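Local atomic coordinates of neurotoxin (Clostridium botulinum, PDB entry 2QN0), a protein that acts as the zinc-dependent protease light chain of botulinum neurotoxin type C1, which probably cleaves SNARE proteins in nerve terminals. Residues R197-Y202 with E218-P223; Y202-N207 with N371-L376; S254-S259 with S377-P382; Y271-P276 with T359-A364; I366-N371 with V408-Q413. All coordinates share one frame; numbering follows the deposited sequence.

Contact 1 (R197-Y202 with E218-P223); sequences RFMLTY and EFCMDP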
# COMPACT_ATOMS: atom_id res chain seq x y z
N ARG A 197 -5.78 9.23 8.20
CA ARG A 197 -6.24 10.00 9.36
C ARG A 197 -7.44 9.37 10.06
O ARG A 197 -7.80 9.77 11.17
CB ARG A 197 -6.56 11.46 8.99
CG ARG A 197 -7.90 11.74 8.37
CD ARG A 197 -8.13 13.26 8.34
NE ARG A 197 -9.33 13.66 7.61
CZ ARG A 197 -10.57 13.57 8.09
NH1 ARG A 197 -10.78 13.10 9.31
NH2 ARG A 197 -11.60 13.96 7.35
N PHE A 198 -8.06 8.38 9.43
CA PHE A 198 -9.18 7.67 10.06
C PHE A 198 -8.50 6.48 10.73
O PHE A 198 -8.19 5.48 10.09
CB PHE A 198 -10.18 7.21 9.00
CG PHE A 198 -11.06 8.31 8.49
CD1 PHE A 198 -12.29 8.57 9.09
CD2 PHE A 198 -10.65 9.12 7.44
CE1 PHE A 198 -13.10 9.62 8.64
CE2 PHE A 198 -11.44 10.18 6.99
CZ PHE A 198 -12.67 10.42 7.60
N MET A 199 -8.26 6.62 12.03
CA MET A 199 -7.54 5.60 12.80
C MET A 199 -8.33 4.56 13.57
O MET A 199 -9.28 4.88 14.28
CB MET A 199 -6.59 6.30 13.77
CG MET A 199 -5.62 7.26 13.11
SD MET A 199 -4.85 8.35 14.32
CE MET A 199 -6.02 9.72 14.33
N LEU A 200 -7.90 3.32 13.43
CA LEU A 200 -8.50 2.19 14.11
C LEU A 200 -8.07 2.28 15.58
O LEU A 200 -6.95 2.71 15.87
CB LEU A 200 -7.99 0.90 13.46
CG LEU A 200 -8.23 -0.51 14.02
CD1 LEU A 200 -8.08 -1.52 12.88
CD2 LEU A 200 -7.24 -0.80 15.14
N THR A 201 -8.96 1.90 16.50
CA THR A 201 -8.65 1.94 17.92
C THR A 201 -8.67 0.54 18.52
O THR A 201 -9.42 -0.33 18.05
CB THR A 201 -9.63 2.85 18.69
OG1 THR A 201 -10.97 2.42 18.44
CG2 THR A 201 -9.47 4.30 18.24
N TYR A 202 -7.87 0.32 19.55
CA TYR A 202 -7.75 -1.00 20.18
C TYR A 202 -7.25 -0.88 21.62
O TYR A 202 -6.80 0.19 22.05
CB TYR A 202 -6.73 -1.81 19.38
CG TYR A 202 -5.42 -1.06 19.24
CD1 TYR A 202 -4.44 -1.14 20.23
CD2 TYR A 202 -5.23 -0.16 18.19
CE1 TYR A 202 -3.31 -0.33 20.19
CE2 TYR A 202 -4.09 0.66 18.14
CZ TYR A 202 -3.15 0.57 19.15
OH TYR A 202 -2.06 1.41 19.14
N GLU A 218 -7.70 2.68 25.71
CA GLU A 218 -7.88 2.46 24.28
C GLU A 218 -6.81 3.34 23.64
O GLU A 218 -6.56 4.45 24.11
CB GLU A 218 -9.27 2.90 23.83
CG GLU A 218 -10.37 1.92 24.16
CD GLU A 218 -11.74 2.42 23.75
OE1 GLU A 218 -11.82 3.12 22.72
OE2 GLU A 218 -12.72 2.11 24.45
N PHE A 219 -6.18 2.84 22.59
CA PHE A 219 -5.13 3.57 21.87
C PHE A 219 -5.53 3.63 20.41
O PHE A 219 -6.36 2.84 19.96
CB PHE A 219 -3.79 2.83 21.98
CG PHE A 219 -3.13 2.94 23.32
CD1 PHE A 219 -2.29 4.01 23.61
CD2 PHE A 219 -3.31 1.95 24.28
CE1 PHE A 219 -1.63 4.09 24.84
CE2 PHE A 219 -2.66 2.02 25.51
CZ PHE A 219 -1.82 3.09 25.80
N CYS A 220 -4.95 4.57 19.67
CA CYS A 220 -5.24 4.67 18.25
C CYS A 220 -4.03 4.13 17.49
O CYS A 220 -2.94 4.02 18.05
CB CYS A 220 -5.47 6.13 17.85
SG CYS A 220 -3.98 7.16 17.99
N MET A 221 -4.22 3.76 16.23
CA MET A 221 -3.10 3.31 15.42
C MET A 221 -2.46 4.58 14.87
O MET A 221 -3.16 5.54 14.54
CB MET A 221 -3.57 2.45 14.24
CG MET A 221 -3.68 0.96 14.54
SD MET A 221 -3.95 0.05 13.01
CE MET A 221 -2.31 0.08 12.31
N ASP A 222 -1.13 4.60 14.79
CA ASP A 222 -0.45 5.75 14.23
C ASP A 222 -0.70 5.67 12.72
O ASP A 222 -0.52 4.61 12.11
CB ASP A 222 1.05 5.68 14.51
CG ASP A 222 1.80 6.92 14.04
OD1 ASP A 222 1.52 7.39 12.92
OD2 ASP A 222 2.67 7.43 14.78
N PRO A 223 -1.13 6.78 12.11
CA PRO A 223 -1.40 6.80 10.67
C PRO A 223 -0.28 6.22 9.79
O PRO A 223 -0.57 5.65 8.74
CB PRO A 223 -1.64 8.28 10.39
CG PRO A 223 -2.32 8.73 11.63
CD PRO A 223 -1.50 8.07 12.72
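Tyr202 O takes the N-H of Phe219 at 2.8 Å in a nearly straight bond (168°), while Phe219 O accepts the N-H of Tyr202; this reciprocal pair closes the small two-stranded antiparallel sheet of strands 201-202 and 219-220. Thr201 CA also makes a CA-H...O contact with Phe219 O, 3.2 Å away. Thr201 faces Cys220 as a non-hydrogen-bonded pair, and its OG1 is taken up by Thr381 O from a neighbouring loop. Beyond the strands, Leu200 O still receives Met221 N at 2.9 Å. Tyr202 CG sits between the backbone N and the carbonyl carbon (chi1 54°), and the ring beyond it lies against the other strand. Phe219 O lies over one ring face toward the rim, and Met221, crossing the ring at about a right angle, brings CG to 3.6 Å from Tyr202 CE2. Asp222, which follows the strand, N-caps helix 223-238 through Ile224 N and forms a salt bridge with Arg96; that helix carries zinc ligands His229 and His233. At the helix entrance Met199 SD lies 3.7 Å from Pro223 CG and 4.0 Å from Cys220 SG.

Contact 2 (Y202-N207 with N371-L376); sequences YSNATN and NRKIYL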
# COMPACT_ATOMS: atom_id res chain seq x y z
N TYR A 202 -7.87 0.32 19.55
CA TYR A 202 -7.75 -1.00 20.18
C TYR A 202 -7.25 -0.88 21.62
O TYR A 202 -6.80 0.19 22.05
CB TYR A 202 -6.73 -1.81 19.38
CG TYR A 202 -5.42 -1.06 19.24
CD1 TYR A 202 -4.44 -1.14 20.23
CD2 TYR A 202 -5.23 -0.16 18.19
CE1 TYR A 202 -3.31 -0.33 20.19
CE2 TYR A 202 -4.09 0.66 18.14
CZ TYR A 202 -3.15 0.57 19.15
OH TYR A 202 -2.06 1.41 19.14
N SER A 203 -7.33 -1.99 22.36
CA SER A 203 -6.85 -2.04 23.74
C SER A 203 -5.86 -3.19 23.91
O SER A 203 -5.06 -3.21 24.84
CB SER A 203 -8.02 -2.19 24.73
OG SER A 203 -8.76 -3.38 24.49
N ASN A 204 -5.92 -4.16 22.99
CA ASN A 204 -5.01 -5.31 23.02
C ASN A 204 -3.79 -4.85 22.23
O ASN A 204 -3.71 -5.06 21.02
CB ASN A 204 -5.67 -6.52 22.34
CG ASN A 204 -4.77 -7.74 22.30
OD1 ASN A 204 -3.76 -7.81 23.00
ND2 ASN A 204 -5.15 -8.72 21.49
N ALA A 205 -2.86 -4.22 22.94
CA ALA A 205 -1.66 -3.63 22.34
C ALA A 205 -0.34 -4.35 22.59
O ALA A 205 -0.22 -5.18 23.49
CB ALA A 205 -1.54 -2.18 22.80
N THR A 206 0.66 -4.00 21.78
CA THR A 206 1.98 -4.62 21.89
C THR A 206 2.78 -4.18 23.10
O THR A 206 3.50 -4.98 23.69
CB THR A 206 2.84 -4.34 20.64
OG1 THR A 206 3.01 -2.92 20.48
CG2 THR A 206 2.18 -4.91 19.40
N ASN A 207 2.66 -2.90 23.46
CA ASN A 207 3.41 -2.37 24.59
C ASN A 207 2.62 -2.30 25.89
O ASN A 207 1.56 -1.68 25.96
CB ASN A 207 3.94 -0.97 24.25
CG ASN A 207 4.99 -1.00 23.16
OD1 ASN A 207 6.13 -1.40 23.39
ND2 ASN A 207 4.61 -0.58 21.96
N ASN A 371 0.84 -0.01 19.23
CA ASN A 371 0.12 -0.59 18.11
C ASN A 371 -0.63 -1.84 18.53
O ASN A 371 -0.37 -2.40 19.59
CB ASN A 371 1.09 -0.92 16.96
CG ASN A 371 0.36 -1.25 15.66
OD1 ASN A 371 -0.59 -0.56 15.29
ND2 ASN A 371 0.81 -2.29 14.97
N ARG A 372 -1.58 -2.26 17.69
CA ARG A 372 -2.35 -3.46 17.98
C ARG A 372 -1.39 -4.63 18.10
O ARG A 372 -0.39 -4.70 17.39
CB ARG A 372 -3.37 -3.71 16.86
CG ARG A 372 -2.77 -3.72 15.46
CD ARG A 372 -3.86 -3.81 14.40
NE ARG A 372 -3.33 -3.68 13.04
CZ ARG A 372 -4.08 -3.65 11.94
NH1 ARG A 372 -5.40 -3.73 12.04
NH2 ARG A 372 -3.51 -3.51 10.75
N LYS A 373 -1.68 -5.55 19.02
CA LYS A 373 -0.82 -6.71 19.23
C LYS A 373 -0.96 -7.73 18.10
O LYS A 373 0.00 -8.41 17.73
CB LYS A 373 -1.15 -7.37 20.56
CG LYS A 373 -0.22 -8.51 20.94
CD LYS A 373 -0.56 -9.04 22.32
CE LYS A 373 0.38 -10.17 22.72
NZ LYS A 373 0.03 -10.69 24.07
N ILE A 374 -2.17 -7.84 17.56
CA ILE A 374 -2.45 -8.76 16.46
C ILE A 374 -3.32 -8.07 15.42
O ILE A 374 -4.01 -7.10 15.73
CB ILE A 374 -3.21 -10.03 16.95
CG1 ILE A 374 -4.40 -9.64 17.81
CG2 ILE A 374 -2.25 -10.95 17.71
CD1 ILE A 374 -5.30 -10.81 18.18
N TYR A 375 -3.28 -8.57 14.20
CA TYR A 375 -4.07 -7.99 13.12
C TYR A 375 -5.56 -8.02 13.45
O TYR A 375 -6.30 -7.10 13.12
CB TYR A 375 -3.81 -8.75 11.81
CG TYR A 375 -4.60 -8.22 10.64
CD1 TYR A 375 -4.30 -6.98 10.07
CD2 TYR A 375 -5.66 -8.95 10.10
CE1 TYR A 375 -5.04 -6.48 8.99
CE2 TYR A 375 -6.40 -8.47 9.02
CZ TYR A 375 -6.08 -7.23 8.47
OH TYR A 375 -6.81 -6.75 7.41
N LEU A 376 -6.00 -9.08 14.12
CA LEU A 376 -7.41 -9.22 14.48
C LEU A 376 -7.76 -8.71 15.87
O LEU A 376 -8.71 -9.19 16.50
CB LEU A 376 -7.86 -10.68 14.33
CG LEU A 376 -7.80 -11.24 12.91
CD1 LEU A 376 -8.27 -12.70 12.92
CD2 LEU A 376 -8.65 -10.40 11.97
O HOH W 1 -3.04 -10.73 24.30
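Ala205 and Arg372 are joined by a single backbone bridge although the two touching parts run 89° apart. The bridge rests on two hydrogen bonds, Lys373 N to Asn204 O and Thr206 N to Asn371 O, both 2.9 Å. Asn204, centre of an inverse gamma turn, offers its carbonyl to Ser377 OG as well, so two donors share that oxygen. The peptide between Asn371 and Arg372 lies against the Tyr202 ring: Arg372 N stands 3.5 Å above its plane toward the rim, and Arg372 CB makes a CH-pi contact 4.3 Å from the ring centroid, 17° off the normal. At the outer end Asn204 OD1 lies beside the extended side chain of Lys373, 3.5 Å from CD, and a water accepts from Lys373 NZ while donating to Asn204 OD1. Thr206 CG2 packs 3.3 Å from Arg372 O. The Arg372 side chain, leaving between the backbone N and the carbonyl carbon (chi1 52°), extends away from the bridge to a salt bridge with Glu360. One face of its guanidinium meets Tyr375 CD1, an arginine and a tyrosine three residues apart, consistent with the pair beside the zinc in related clostridial neurotoxin proteases; here the Arg372 side chain lies about 6 Å from the metal.

Contact 3 (S254-S259 with S377-P382); sequences SNIFYS and SNVYTP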
# COMPACT_ATOMS: atom_id res chain seq x y z
N SER A 254 -13.88 -9.18 16.74
CA SER A 254 -15.08 -8.43 17.06
C SER A 254 -14.92 -6.99 16.60
O SER A 254 -13.96 -6.31 16.97
CB SER A 254 -15.36 -8.51 18.56
OG SER A 254 -14.23 -8.13 19.32
N ASN A 255 -15.87 -6.54 15.78
CA ASN A 255 -15.85 -5.19 15.23
C ASN A 255 -16.15 -4.11 16.26
O ASN A 255 -16.14 -4.37 17.47
CB ASN A 255 -16.85 -5.07 14.07
CG ASN A 255 -18.27 -5.33 14.50
OD1 ASN A 255 -18.76 -4.73 15.45
ND2 ASN A 255 -18.96 -6.22 13.79
N ILE A 256 -16.42 -2.91 15.77
CA ILE A 256 -16.71 -1.75 16.61
C ILE A 256 -18.07 -1.82 17.31
O ILE A 256 -18.37 -1.01 18.18
CB ILE A 256 -16.63 -0.44 15.79
CG1 ILE A 256 -17.73 -0.42 14.72
CG2 ILE A 256 -15.27 -0.33 15.12
CD1 ILE A 256 -17.74 0.85 13.89
N PHE A 257 -18.89 -2.80 16.91
CA PHE A 257 -20.22 -2.98 17.49
C PHE A 257 -20.49 -4.44 17.86
O PHE A 257 -20.54 -4.80 19.04
CB PHE A 257 -21.30 -2.51 16.52
CG PHE A 257 -21.23 -1.04 16.19
CD1 PHE A 257 -21.27 -0.09 17.21
CD2 PHE A 257 -21.15 -0.61 14.87
CE1 PHE A 257 -21.22 1.27 16.91
CE2 PHE A 257 -21.10 0.75 14.56
CZ PHE A 257 -21.14 1.69 15.58
N TYR A 258 -20.66 -5.28 16.84
CA TYR A 258 -20.94 -6.71 17.02
C TYR A 258 -19.95 -7.43 17.93
O TYR A 258 -18.91 -6.89 18.29
CB TYR A 258 -20.95 -7.44 15.67
CG TYR A 258 -22.01 -7.00 14.69
CD1 TYR A 258 -22.30 -7.78 13.57
CD2 TYR A 258 -22.72 -5.81 14.86
CE1 TYR A 258 -23.26 -7.39 12.64
CE2 TYR A 258 -23.69 -5.41 13.94
CZ TYR A 258 -23.96 -6.21 12.84
OH TYR A 258 -24.91 -5.83 11.92
N SER A 259 -20.30 -8.66 18.30
CA SER A 259 -19.46 -9.48 19.16
C SER A 259 -18.67 -10.47 18.30
O SER A 259 -18.86 -10.54 17.09
CB SER A 259 -20.31 -10.24 20.18
OG SER A 259 -21.22 -11.12 19.54
N SER A 377 -7.00 -7.74 16.38
CA SER A 377 -7.28 -7.16 17.69
C SER A 377 -8.70 -6.60 17.63
O SER A 377 -9.11 -6.08 16.60
CB SER A 377 -6.32 -6.02 18.02
OG SER A 377 -5.06 -6.48 18.49
N ASN A 378 -9.44 -6.71 18.73
CA ASN A 378 -10.78 -6.15 18.75
C ASN A 378 -10.63 -4.65 18.56
O ASN A 378 -9.64 -4.07 18.99
CB ASN A 378 -11.47 -6.44 20.08
CG ASN A 378 -11.64 -7.92 20.34
OD1 ASN A 378 -11.77 -8.71 19.41
ND2 ASN A 378 -11.65 -8.29 21.61
N VAL A 379 -11.60 -4.02 17.90
CA VAL A 379 -11.52 -2.59 17.68
C VAL A 379 -12.69 -1.85 18.29
O VAL A 379 -13.72 -2.44 18.61
CB VAL A 379 -11.44 -2.26 16.17
CG1 VAL A 379 -10.19 -2.91 15.57
CG2 VAL A 379 -12.68 -2.76 15.45
N TYR A 380 -12.52 -0.55 18.47
CA TYR A 380 -13.55 0.29 19.06
C TYR A 380 -13.92 1.38 18.08
O TYR A 380 -13.70 1.23 16.88
CB TYR A 380 -13.03 0.89 20.37
CG TYR A 380 -12.63 -0.17 21.37
CD1 TYR A 380 -13.59 -0.85 22.12
CD2 TYR A 380 -11.29 -0.51 21.55
CE1 TYR A 380 -13.22 -1.85 23.02
CE2 TYR A 380 -10.91 -1.50 22.45
CZ TYR A 380 -11.88 -2.17 23.18
OH TYR A 380 -11.50 -3.15 24.06
N THR A 381 -14.49 2.48 18.56
CA THR A 381 -14.87 3.55 17.65
C THR A 381 -13.62 4.22 17.08
O THR A 381 -12.71 4.57 17.83
CB THR A 381 -15.73 4.62 18.36
OG1 THR A 381 -16.85 4.00 18.98
CG2 THR A 381 -16.23 5.64 17.35
N PRO A 382 -13.56 4.37 15.75
CA PRO A 382 -12.41 5.00 15.10
C PRO A 382 -12.28 6.46 15.51
O PRO A 382 -13.28 7.10 15.85
CB PRO A 382 -12.73 4.86 13.61
CG PRO A 382 -13.64 3.67 13.56
CD PRO A 382 -14.52 3.88 14.75
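Ser254 meets Asn378 and Val379 where the loop after strand 248-253 comes alongside residues 377-382. Its carbonyl O accepts the N-H of Val379 in a weak bond of 3.4 Å that is nonetheless fairly straight (164°). Its hydroxyl points at the Asn378 carboxamide, but the modelled OG is too close to that group for its exact place to be trusted. At Asn255 the backbone passes Val379 with Asn255 O and Val379 O, two acceptors, 3.3 Å apart and not bonded to each other, while the side chain turns back toward its own loop. Ile256 carries the apolar part: its side chain and that of Val379 cross obliquely, CG2 to CG2 at 3.6 Å, with Pro382 CD farther off, though Ile256 CG2 is modelled too close to Tyr380 O for its place to be sure. Within the loop, Ile256 CG1 stands 3.4 Å above one face of the Phe257 ring, toward its rim. Ser69 OG holds the backbone N of Ile256, and Tyr380 is tied to Ser203 through its hydroxyl. Residues 255-257, in the loop between strands 248-253 and 261-266, fit an Asx turn, Asn255 OD1 facing Phe257 N at a modelled distance too short to be taken literally.

Contact 4 (Y271-P276 with T359-A364); sequences YAFGGP and TEFNYA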
# COMPACT_ATOMS: atom_id res chain seq x y z
N TYR A 271 1.16 -11.87 6.52
CA TYR A 271 2.50 -11.42 6.18
C TYR A 271 2.65 -9.91 6.27
O TYR A 271 3.67 -9.41 6.73
CB TYR A 271 2.89 -11.90 4.78
CG TYR A 271 3.46 -13.31 4.77
CD1 TYR A 271 4.41 -13.70 5.71
CD2 TYR A 271 3.06 -14.23 3.80
CE1 TYR A 271 4.96 -14.99 5.69
CE2 TYR A 271 3.61 -15.51 3.77
CZ TYR A 271 4.55 -15.89 4.71
OH TYR A 271 5.10 -17.15 4.66
N ALA A 272 1.63 -9.18 5.84
CA ALA A 272 1.68 -7.72 5.91
C ALA A 272 1.79 -7.26 7.37
O ALA A 272 2.50 -6.29 7.68
CB ALA A 272 0.43 -7.12 5.27
N PHE A 273 1.10 -7.96 8.27
CA PHE A 273 1.16 -7.61 9.68
C PHE A 273 2.46 -8.12 10.30
O PHE A 273 3.18 -7.37 10.95
CB PHE A 273 -0.04 -8.20 10.44
CG PHE A 273 -0.09 -7.78 11.88
CD1 PHE A 273 -0.49 -6.49 12.23
CD2 PHE A 273 0.32 -8.65 12.89
CE1 PHE A 273 -0.46 -6.06 13.56
CE2 PHE A 273 0.35 -8.23 14.22
CZ PHE A 273 -0.04 -6.94 14.56
N GLY A 274 2.75 -9.40 10.09
CA GLY A 274 3.99 -9.97 10.60
C GLY A 274 3.98 -10.38 12.06
O GLY A 274 2.92 -10.51 12.68
N GLY A 275 5.17 -10.58 12.61
CA GLY A 275 5.28 -10.98 14.00
C GLY A 275 4.94 -12.45 14.20
O GLY A 275 4.91 -13.22 13.24
N PRO A 276 4.67 -12.88 15.44
CA PRO A 276 4.32 -14.27 15.79
C PRO A 276 3.14 -14.83 14.99
O PRO A 276 3.01 -16.04 14.83
CB PRO A 276 4.01 -14.18 17.28
CG PRO A 276 4.89 -13.07 17.75
CD PRO A 276 4.74 -12.04 16.65
N THR A 359 7.38 -5.54 7.89
CA THR A 359 6.06 -5.87 8.42
C THR A 359 5.57 -4.80 9.40
O THR A 359 6.38 -4.12 10.03
CB THR A 359 6.08 -7.21 9.20
OG1 THR A 359 6.89 -7.05 10.38
CG2 THR A 359 6.67 -8.32 8.34
N GLU A 360 4.26 -4.67 9.52
CA GLU A 360 3.66 -3.68 10.42
C GLU A 360 4.17 -3.88 11.85
O GLU A 360 4.54 -2.93 12.54
CB GLU A 360 2.14 -3.84 10.41
CG GLU A 360 1.40 -2.81 11.26
CD GLU A 360 -0.08 -3.11 11.39
OE1 GLU A 360 -0.68 -3.55 10.39
OE2 GLU A 360 -0.64 -2.91 12.49
N PHE A 361 4.18 -5.14 12.28
CA PHE A 361 4.64 -5.52 13.62
C PHE A 361 6.06 -5.01 13.89
O PHE A 361 6.35 -4.50 14.97
CB PHE A 361 4.61 -7.05 13.75
CG PHE A 361 4.85 -7.54 15.14
CD1 PHE A 361 3.81 -7.59 16.07
CD2 PHE A 361 6.12 -7.94 15.54
CE1 PHE A 361 4.04 -8.04 17.37
CE2 PHE A 361 6.36 -8.39 16.84
CZ PHE A 361 5.31 -8.44 17.75
N ASN A 362 6.94 -5.17 12.91
CA ASN A 362 8.32 -4.73 13.06
C ASN A 362 8.39 -3.21 13.06
O ASN A 362 9.15 -2.61 13.82
CB ASN A 362 9.18 -5.33 11.94
CG ASN A 362 10.67 -5.21 12.21
OD1 ASN A 362 11.10 -5.19 13.36
ND2 ASN A 362 11.46 -5.15 11.14
N TYR A 363 7.59 -2.56 12.21
CA TYR A 363 7.61 -1.10 12.16
C TYR A 363 7.21 -0.50 13.51
O TYR A 363 7.79 0.49 13.94
CB TYR A 363 6.66 -0.56 11.08
CG TYR A 363 6.93 -1.08 9.68
CD1 TYR A 363 8.23 -1.39 9.26
CD2 TYR A 363 5.89 -1.23 8.76
CE1 TYR A 363 8.47 -1.85 7.96
CE2 TYR A 363 6.13 -1.68 7.47
CZ TYR A 363 7.42 -1.99 7.07
OH TYR A 363 7.65 -2.43 5.79
N ALA A 364 6.21 -1.09 14.16
CA ALA A 364 5.76 -0.57 15.45
C ALA A 364 6.91 -0.49 16.44
O ALA A 364 7.02 0.47 17.21
CB ALA A 364 4.64 -1.45 16.02
O HOH W 2 7.76 -9.38 11.55
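The Phe361 ring is covered on one face by the chain leaving helix 267-273: Gly275 CA stands 3.5 Å above its plane and Pro276 CD 3.8 Å, both toward the rim, in two CH-pi contacts. With CG anti to the backbone N (chi1 -171°), Phe361 points CG toward Gly275, which, having no side chain, lets the ring close on its backbone. The Phe273 ring receives Glu360 OE2 at its edge, 3.3 Å from Phe273 CE1, with the carboxylate turned 83° from the ring plane. Two backbone bonds join the helix ends, Glu360 N to Ala272 O at 3.0 Å and Phe361 N to Phe273 O at 2.8 Å, so the last carbonyls of one helix serve the first N-H groups of the other. Thr359 OG1 N-caps helix 360-366 through Asn362 N and shares a water with Gly275 N. Glu360 OE2 forms a salt bridge with Arg372, and OE1 hydrogen-bonds zinc ligand His229, a second-shell carboxylate–histidine–zinc interaction of an HExxH metalloprotease site.

Contact 5 (I366-N371 with V408-Q413); sequences IYNVQN and VLFMGQ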
# COMPACT_ATOMS: atom_id res chain seq x y z
N ILE A 366 10.27 -0.47 15.60
CA ILE A 366 11.28 0.45 15.08
C ILE A 366 10.92 1.93 15.23
O ILE A 366 11.78 2.75 15.58
CB ILE A 366 11.59 0.13 13.61
CG1 ILE A 366 12.22 -1.27 13.52
CG2 ILE A 366 12.53 1.18 13.01
CD1 ILE A 366 12.41 -1.78 12.12
N TYR A 367 9.67 2.29 14.98
CA TYR A 367 9.24 3.68 15.10
C TYR A 367 8.83 4.02 16.53
O TYR A 367 8.42 5.14 16.82
CB TYR A 367 8.08 3.97 14.14
CG TYR A 367 8.52 4.02 12.69
CD1 TYR A 367 8.69 5.25 12.04
CD2 TYR A 367 8.80 2.86 11.98
CE1 TYR A 367 9.14 5.31 10.71
CE2 TYR A 367 9.25 2.90 10.66
CZ TYR A 367 9.42 4.13 10.04
OH TYR A 367 9.89 4.17 8.74
N ASN A 368 8.93 3.04 17.42
CA ASN A 368 8.59 3.21 18.82
C ASN A 368 7.20 3.81 19.06
O ASN A 368 7.06 4.83 19.73
CB ASN A 368 9.65 4.09 19.50
CG ASN A 368 9.52 4.10 21.01
OD1 ASN A 368 9.48 3.04 21.65
ND2 ASN A 368 9.45 5.29 21.60
N VAL A 369 6.18 3.16 18.51
CA VAL A 369 4.81 3.61 18.69
C VAL A 369 3.97 2.46 19.22
O VAL A 369 4.31 1.29 19.04
CB VAL A 369 4.17 4.10 17.36
CG1 VAL A 369 4.93 5.31 16.84
CG2 VAL A 369 4.16 2.97 16.33
N GLN A 370 2.88 2.80 19.90
CA GLN A 370 1.97 1.79 20.42
C GLN A 370 1.23 1.26 19.20
O GLN A 370 1.02 1.99 18.23
CB GLN A 370 0.97 2.43 21.39
CG GLN A 370 -0.03 1.46 22.02
CD GLN A 370 0.66 0.41 22.87
OE1 GLN A 370 1.39 -0.44 22.36
NE2 GLN A 370 0.42 0.45 24.18
N ASN A 371 0.84 -0.01 19.23
CA ASN A 371 0.12 -0.59 18.11
C ASN A 371 -0.63 -1.84 18.53
O ASN A 371 -0.37 -2.40 19.59
CB ASN A 371 1.09 -0.92 16.96
CG ASN A 371 0.36 -1.25 15.66
OD1 ASN A 371 -0.59 -0.56 15.29
ND2 ASN A 371 0.81 -2.29 14.97
N VAL A 408 5.44 10.06 27.24
CA VAL A 408 5.59 8.97 28.20
C VAL A 408 4.49 7.93 28.02
O VAL A 408 3.31 8.26 27.92
CB VAL A 408 5.54 9.50 29.66
CG1 VAL A 408 5.72 8.35 30.64
CG2 VAL A 408 6.63 10.54 29.87
N LEU A 409 4.90 6.67 27.96
CA LEU A 409 3.98 5.55 27.78
C LEU A 409 2.96 5.76 26.67
O LEU A 409 1.77 5.47 26.84
CB LEU A 409 3.27 5.23 29.10
CG LEU A 409 4.19 4.74 30.23
CD1 LEU A 409 3.38 4.46 31.48
CD2 LEU A 409 4.93 3.50 29.78
N PHE A 410 3.42 6.29 25.55
CA PHE A 410 2.57 6.51 24.38
C PHE A 410 1.28 7.28 24.66
O PHE A 410 0.27 7.06 23.99
CB PHE A 410 2.24 5.15 23.75
CG PHE A 410 3.42 4.24 23.64
CD1 PHE A 410 4.38 4.44 22.65
CD2 PHE A 410 3.62 3.22 24.56
CE1 PHE A 410 5.51 3.63 22.58
CE2 PHE A 410 4.75 2.41 24.50
CZ PHE A 410 5.70 2.62 23.51
N MET A 411 1.31 8.19 25.63
CA MET A 411 0.11 8.96 25.95
C MET A 411 -0.50 9.69 24.77
O MET A 411 -1.72 9.92 24.73
CB MET A 411 0.41 9.96 27.08
CG MET A 411 0.16 9.40 28.46
SD MET A 411 0.44 10.63 29.75
CE MET A 411 1.82 9.90 30.60
N GLY A 412 0.32 10.07 23.79
CA GLY A 412 -0.20 10.76 22.63
C GLY A 412 -1.21 9.93 21.85
O GLY A 412 -2.08 10.48 21.17
N GLN A 413 -1.08 8.61 21.95
CA GLN A 413 -1.98 7.70 21.25
C GLN A 413 -3.10 7.20 22.16
O GLN A 413 -3.99 6.47 21.71
CB GLN A 413 -1.19 6.49 20.73
CG GLN A 413 -0.25 6.79 19.58
CD GLN A 413 0.60 5.60 19.23
OE1 GLN A 413 1.74 5.47 19.69
NE2 GLN A 413 0.05 4.69 18.44
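A Schellman motif ends helix 360-366 at Asn368, and the extended chain that follows, Val369 and Gln370, is clasped by Phe410 and Gln413 from the turn and 3-10 segment at 408-413. The Gln413 carboxamide grips one residue twice: Gln370 N donates to OE1 of Gln413, and Gln413 NE2 donates to Gln370 O, both at 2.9 Å. Gln413 NE2 comes to Gln370 O from above its carbonyl plane, 36° out of it, whereas Gln370 N is less tilted from the Gln413 carboxamide. Gln413 CD is anti to CA (chi2 173°), extending the side chain toward Gln370. The Phe410 ring meets the same stretch: Gln370 CA lies 4.2 Å above one face toward the rim, while Asn368 O sits at the edge, in plane, 3.5 Å from Phe410 CE1. A bend at chi2 (62°) turns Gln370 CD back toward the backbone; OE1 accepts from Asn371 N at 3.2 Å and from Asn207 N. The buried Gln413 amide has further partners, OE1 taking Asn400 ND2 and NE2 reaching Cys220 O. Two donors on the oxygen and two acceptors around the nitrogen therefore define which amide end is which and oppose its rotation, linking Gln370, Cys220 and Asn400 through one side chain.

Contacts 1, 2 and 5 cluster on one flank of the protease, with centres 10 to 12 Å apart, and share residues: Tyr202 belongs to contacts 1 and 2, Asn371 to contacts 2 and 5. Contact 3 extends the cluster outward, 12 Å from both contact 1 and contact 2. Contact 4 lies 11 Å from contact 2 on the zinc side and is nested inside the loop that contact 2 closes. Along the chain, contact 1 closes before contacts 3, 4 and 5 open. Residues 366-382, following helix 360-366, tie helices 223-238 and 267-273, which supply the zinc ligands, to the small sheet 201-202/219-220 and the loops beyond it.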